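Local coordinates for protein chymotrypsin-like serine protease (Equine arteritis virus, PDB 1MBM) that acts as a chymotrypsin-like serine protease, nsp4, which probably cleaves the viral replicase polyprotein, at residues E96-W108 against L147-F161. Sequence-based numbering, arbitrary orientation.
Sequences EEGLLSGEVCLAW and LGADTVTLSSLSKHF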
loop_
_atom_site.group_PDB
_atom_site.type_symbol
_atom_site.label_atom_id
_atom_site.label_comp_id
_atom_site.label_asym_id
_atom_site.label_seq_id
_atom_site.Cartn_x
_atom_site.Cartn_y
_atom_site.Cartn_z
ATOM N N GLU A 96 -4.280 -6.797 3.090
ATOM C CA GLU A 96 -3.932 -7.669 1.989
ATOM C C GLU A 96 -2.414 -7.858 2.054
ATOM O O GLU A 96 -1.660 -6.890 1.919
ATOM C CB GLU A 96 -4.347 -6.991 0.686
ATOM C CG GLU A 96 -4.512 -7.900 -0.512
ATOM C CD GLU A 96 -5.508 -9.023 -0.290
ATOM O OE1 GLU A 96 -6.737 -8.801 -0.317
ATOM O OE2 GLU A 96 -5.044 -10.144 -0.100
ATOM N N GLU A 97 -1.961 -9.085 2.300
ATOM C CA GLU A 97 -0.528 -9.366 2.328
ATOM C C GLU A 97 -0.002 -9.496 0.903
ATOM O O GLU A 97 -0.531 -10.278 0.121
ATOM C CB GLU A 97 -0.212 -10.644 3.129
ATOM C CG GLU A 97 1.274 -10.994 3.106
ATOM C CD GLU A 97 1.703 -11.991 4.177
ATOM O OE1 GLU A 97 1.562 -13.210 3.949
ATOM O OE2 GLU A 97 2.207 -11.560 5.238
ATOM N N GLY A 98 1.029 -8.724 0.564
ATOM C CA GLY A 98 1.582 -8.760 -0.777
ATOM C C GLY A 98 3.097 -8.674 -0.820
ATOM O O GLY A 98 3.753 -8.570 0.221
ATOM N N LEU A 99 3.652 -8.747 -2.024
ATOM C CA LEU A 99 5.091 -8.619 -2.223
ATOM C C LEU A 99 5.391 -7.170 -2.495
ATOM O O LEU A 99 4.706 -6.532 -3.289
ATOM C CB LEU A 99 5.558 -9.435 -3.426
ATOM C CG LEU A 99 6.929 -9.035 -3.994
ATOM C CD1 LEU A 99 8.052 -9.476 -3.050
ATOM C CD2 LEU A 99 7.142 -9.594 -5.394
ATOM N N LEU A 100 6.402 -6.643 -1.821
ATOM C CA LEU A 100 6.832 -5.285 -2.072
ATOM C C LEU A 100 8.324 -5.271 -2.377
ATOM O O LEU A 100 9.100 -5.912 -1.685
ATOM C CB LEU A 100 6.542 -4.389 -0.858
ATOM C CG LEU A 100 6.891 -2.917 -1.116
ATOM C CD1 LEU A 100 5.679 -2.022 -1.003
ATOM C CD2 LEU A 100 8.042 -2.429 -0.253
ATOM N N SER A 101 8.698 -4.586 -3.454
ATOM C CA SER A 101 10.095 -4.323 -3.811
ATOM C C SER A 101 10.085 -3.044 -4.643
ATOM O O SER A 101 9.025 -2.577 -5.046
ATOM C CB SER A 101 10.711 -5.468 -4.613
ATOM O OG SER A 101 10.136 -5.566 -5.907
ATOM N N GLY A 102 11.250 -2.467 -4.908
ATOM C CA GLY A 102 11.283 -1.238 -5.688
ATOM C C GLY A 102 10.867 -1.488 -7.131
ATOM O O GLY A 102 10.230 -0.654 -7.763
ATOM N N GLU A 103 11.204 -2.668 -7.637
ATOM C CA GLU A 103 10.943 -3.007 -9.024
ATOM C C GLU A 103 9.555 -3.576 -9.288
ATOM O O GLU A 103 8.947 -3.262 -10.310
ATOM C CB GLU A 103 11.982 -4.021 -9.519
ATOM C CG GLU A 103 13.405 -3.499 -9.600
ATOM C CD GLU A 103 14.178 -3.629 -8.291
ATOM O OE1 GLU A 103 13.609 -4.082 -7.270
ATOM O OE2 GLU A 103 15.376 -3.277 -8.286
ATOM N N VAL A 104 9.081 -4.444 -8.395
ATOM C CA VAL A 104 7.833 -5.180 -8.615
ATOM C C VAL A 104 7.014 -5.318 -7.323
ATOM O O VAL A 104 7.542 -5.697 -6.278
ATOM C CB VAL A 104 8.117 -6.600 -9.186
ATOM C CG1 VAL A 104 6.833 -7.422 -9.304
ATOM C CG2 VAL A 104 8.823 -6.538 -10.555
ATOM N N CYS A 105 5.722 -4.999 -7.394
ATOM C CA CYS A 105 4.845 -5.174 -6.247
ATOM C C CYS A 105 3.620 -5.995 -6.661
ATOM O O CYS A 105 3.012 -5.728 -7.689
ATOM C CB CYS A 105 4.388 -3.821 -5.676
ATOM S SG CYS A 105 5.692 -2.718 -5.049
ATOM N N LEU A 106 3.258 -6.977 -5.840
ATOM C CA LEU A 106 2.106 -7.838 -6.107
ATOM C C LEU A 106 1.130 -7.811 -4.935
ATOM O O LEU A 106 1.528 -7.968 -3.795
ATOM C CB LEU A 106 2.556 -9.286 -6.327
ATOM C CG LEU A 106 3.677 -9.527 -7.329
ATOM C CD1 LEU A 106 4.027 -10.995 -7.363
ATOM C CD2 LEU A 106 3.247 -9.048 -8.703
ATOM N N ALA A 107 -0.148 -7.613 -5.225
ATOM C CA ALA A 107 -1.175 -7.606 -4.195
ATOM C C ALA A 107 -2.519 -7.668 -4.895
ATOM O O ALA A 107 -2.670 -7.122 -5.983
ATOM C CB ALA A 107 -1.082 -6.338 -3.334
ATOM N N TRP A 108 -3.489 -8.343 -4.290
ATOM C CA TRP A 108 -4.820 -8.394 -4.879
ATOM C C TRP A 108 -5.588 -7.160 -4.433
ATOM O O TRP A 108 -5.864 -6.995 -3.245
ATOM C CB TRP A 108 -5.557 -9.671 -4.468
ATOM C CG TRP A 108 -6.885 -9.819 -5.142
ATOM C CD1 TRP A 108 -7.123 -10.356 -6.377
ATOM C CD2 TRP A 108 -8.160 -9.409 -4.633
ATOM N NE1 TRP A 108 -8.468 -10.315 -6.659
ATOM C CE2 TRP A 108 -9.126 -9.734 -5.606
ATOM C CE3 TRP A 108 -8.585 -8.800 -3.448
ATOM C CZ2 TRP A 108 -10.487 -9.474 -5.429
ATOM C CZ3 TRP A 108 -9.933 -8.540 -3.276
ATOM C CH2 TRP A 108 -10.868 -8.879 -4.258
ATOM N N LEU A 147 6.860 2.671 -7.130
ATOM C CA LEU A 147 7.386 1.321 -6.981
ATOM C C LEU A 147 6.494 0.384 -7.770
ATOM O O LEU A 147 5.283 0.595 -7.821
ATOM C CB LEU A 147 7.345 0.871 -5.509
ATOM C CG LEU A 147 7.953 1.795 -4.443
ATOM C CD1 LEU A 147 7.868 1.146 -3.050
ATOM C CD2 LEU A 147 9.385 2.181 -4.793
ATOM N N GLY A 148 7.090 -0.643 -8.374
ATOM C CA GLY A 148 6.351 -1.665 -9.098
ATOM C C GLY A 148 6.363 -1.594 -10.626
ATOM O O GLY A 148 5.724 -2.414 -11.281
ATOM N N ALA A 149 7.096 -0.640 -11.196
ATOM C CA ALA A 149 7.069 -0.414 -12.649
ATOM C C ALA A 149 8.248 -0.975 -13.440
ATOM O O ALA A 149 8.308 -0.804 -14.664
ATOM C CB ALA A 149 6.929 1.066 -12.934
ATOM N N ASP A 150 9.192 -1.615 -12.750
ATOM C CA ASP A 150 10.391 -2.146 -13.400
ATOM C C ASP A 150 10.352 -3.669 -13.490
ATOM O O ASP A 150 9.289 -4.275 -13.369
ATOM C CB ASP A 150 11.646 -1.724 -12.627
ATOM C CG ASP A 150 11.670 -0.241 -12.320
ATOM O OD1 ASP A 150 11.334 0.568 -13.217
ATOM O OD2 ASP A 150 12.002 0.204 -11.202
ATOM N N THR A 151 11.513 -4.286 -13.710
ATOM C CA THR A 151 11.589 -5.745 -13.761
ATOM C C THR A 151 12.600 -6.268 -12.777
ATOM O O THR A 151 13.474 -5.537 -12.330
ATOM C CB THR A 151 11.962 -6.290 -15.165
ATOM O OG1 THR A 151 13.325 -5.974 -15.473
ATOM C CG2 THR A 151 11.165 -5.619 -16.264
ATOM N N VAL A 152 12.485 -7.554 -12.459
ATOM C CA VAL A 152 13.458 -8.223 -11.605
ATOM C C VAL A 152 13.428 -9.717 -11.929
ATOM O O VAL A 152 12.380 -10.252 -12.300
ATOM C CB VAL A 152 13.167 -7.989 -10.099
ATOM C CG1 VAL A 152 11.886 -8.731 -9.670
ATOM C CG2 VAL A 152 14.364 -8.418 -9.239
ATOM N N THR A 153 14.573 -10.389 -11.829
ATOM C CA THR A 153 14.592 -11.832 -12.071
ATOM C C THR A 153 14.122 -12.540 -10.814
ATOM O O THR A 153 14.146 -11.969 -9.718
ATOM C CB THR A 153 15.992 -12.333 -12.431
ATOM O OG1 THR A 153 16.913 -11.933 -11.407
ATOM C CG2 THR A 153 16.522 -11.663 -13.705
ATOM N N LEU A 154 13.681 -13.781 -10.963
ATOM C CA LEU A 154 13.264 -14.551 -9.804
ATOM C C LEU A 154 14.455 -14.840 -8.911
ATOM O O LEU A 154 14.324 -14.833 -7.688
ATOM C CB LEU A 154 12.580 -15.858 -10.208
ATOM C CG LEU A 154 11.070 -15.863 -10.462
ATOM C CD1 LEU A 154 10.617 -17.253 -10.919
ATOM C CD2 LEU A 154 10.302 -15.441 -9.214
ATOM N N SER A 155 15.614 -15.089 -9.515
ATOM C CA SER A 155 16.815 -15.369 -8.727
ATOM C C SER A 155 17.210 -14.164 -7.871
ATOM O O SER A 155 17.485 -14.312 -6.682
ATOM C CB SER A 155 17.975 -15.807 -9.618
ATOM O OG SER A 155 18.314 -14.785 -10.527
ATOM N N SER A 156 17.207 -12.974 -8.468
ATOM C CA SER A 156 17.541 -11.752 -7.734
ATOM C C SER A 156 16.558 -11.509 -6.588
ATOM O O SER A 156 16.968 -11.185 -5.476
ATOM C CB SER A 156 17.598 -10.538 -8.672
ATOM O OG SER A 156 17.571 -9.323 -7.943
ATOM N N LEU A 157 15.264 -11.683 -6.873
ATOM C CA LEU A 157 14.215 -11.551 -5.874
ATOM C C LEU A 157 14.416 -12.580 -4.747
ATOM O O LEU A 157 14.246 -12.269 -3.565
ATOM C CB LEU A 157 12.856 -11.776 -6.551
ATOM C CG LEU A 157 11.528 -11.320 -5.950
ATOM C CD1 LEU A 157 11.593 -9.884 -5.420
ATOM C CD2 LEU A 157 10.440 -11.456 -7.017
ATOM N N SER A 158 14.804 -13.796 -5.130
ATOM C CA SER A 158 14.974 -14.909 -4.190
ATOM C C SER A 158 16.020 -14.699 -3.082
ATOM O O SER A 158 15.896 -15.254 -1.994
ATOM C CB SER A 158 15.260 -16.196 -4.961
ATOM O OG SER A 158 14.134 -16.544 -5.744
ATOM N N LYS A 159 17.034 -13.888 -3.362
ATOM C CA LYS A 159 18.066 -13.548 -2.381
ATOM C C LYS A 159 17.480 -12.979 -1.086
ATOM O O LYS A 159 18.080 -13.112 -0.013
ATOM C CB LYS A 159 19.008 -12.481 -2.959
ATOM C CG LYS A 159 19.977 -12.972 -4.012
ATOM C CD LYS A 159 20.921 -11.847 -4.433
ATOM C CE LYS A 159 20.139 -10.558 -4.689
ATOM N NZ LYS A 159 21.003 -9.438 -5.133
ATOM N N HIS A 160 16.312 -12.345 -1.190
ATOM C CA HIS A 160 15.701 -11.680 -0.048
ATOM C C HIS A 160 14.737 -12.523 0.774
ATOM O O HIS A 160 14.098 -12.007 1.698
ATOM C CB HIS A 160 14.978 -10.432 -0.549
ATOM C CG HIS A 160 15.867 -9.503 -1.309
ATOM N ND1 HIS A 160 16.738 -8.641 -0.681
ATOM C CD2 HIS A 160 16.035 -9.312 -2.641
ATOM C CE1 HIS A 160 17.397 -7.947 -1.593
ATOM N NE2 HIS A 160 16.991 -8.336 -2.789
ATOM N N PHE A 161 14.635 -13.809 0.458
ATOM C CA PHE A 161 13.637 -14.649 1.119
ATOM C C PHE A 161 14.179 -15.932 1.715
ATOM O O PHE A 161 15.024 -16.594 1.117
ATOM C CB PHE A 161 12.501 -14.969 0.146
ATOM C CG PHE A 161 11.664 -13.779 -0.208
ATOM C CD1 PHE A 161 12.039 -12.929 -1.246
ATOM C CD2 PHE A 161 10.507 -13.499 0.508
ATOM C CE1 PHE A 161 11.265 -11.814 -1.572
ATOM C CE2 PHE A 161 9.730 -12.396 0.196
ATOM C CZ PHE A 161 10.106 -11.555 -0.847
HETATM O O HOH W 1 9.281 1.121 -10.224
HETATM O O HOH W 2 4.500 -4.272 -9.896
#
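Leu99 meets the segment 147-161 with both of its methyls. Its CG lies anti to the backbone N (chi1 161°), which carries CD1 to the edge of the Phe161 ring, 3.7 Å from CZ and near the ring plane, while CD2 reaches Leu157 CD2 tip to tip at 4.1 Å. Phe161 also packs on Leu190 of helix 185-192, and this apolar patch ties strand 94-100 to helix 154-158, which probably belongs to the alpha/beta C-terminal extension. The turn that follows is braced from within by Ser101 OG, which donates to Val104 O at 2.6 Å. Two backbone bonds then fasten it to the passage leaving strand 146-147. Gly148 N donates almost straight (3.2 Å, 167°) to Gly102 O, though from well above the carbonyl plane; Asp150 N reaches Glu103 O at 3.0 Å in that carbonyl's plane, on a lone pair, but with a less straight hydrogen bond (140° at the hydrogen). The aliphatic CG of Glu103 lies 3.4 Å from Thr151 O. Beyond it, Val104 CG2 touches Val152 CG1 at 3.9 Å, and Cys105 SG rests 4.0 Å from Leu147 CB. Water 2 links Cys105 N to Gly148 O, and water 1 joins Gly102 O to Ala149 N. Near the C-terminus, Glu96 bonds to Arg197 and Asn196. The chemistry thus divides in two: main-chain and water-mediated bonds hold the turn to the chain leaving the second beta-barrel of the chymotrypsin-like fold, whereas helix 154-158 and Phe161 meet Leu99 through apolar contacts, an attachment that would be expected to be less directional.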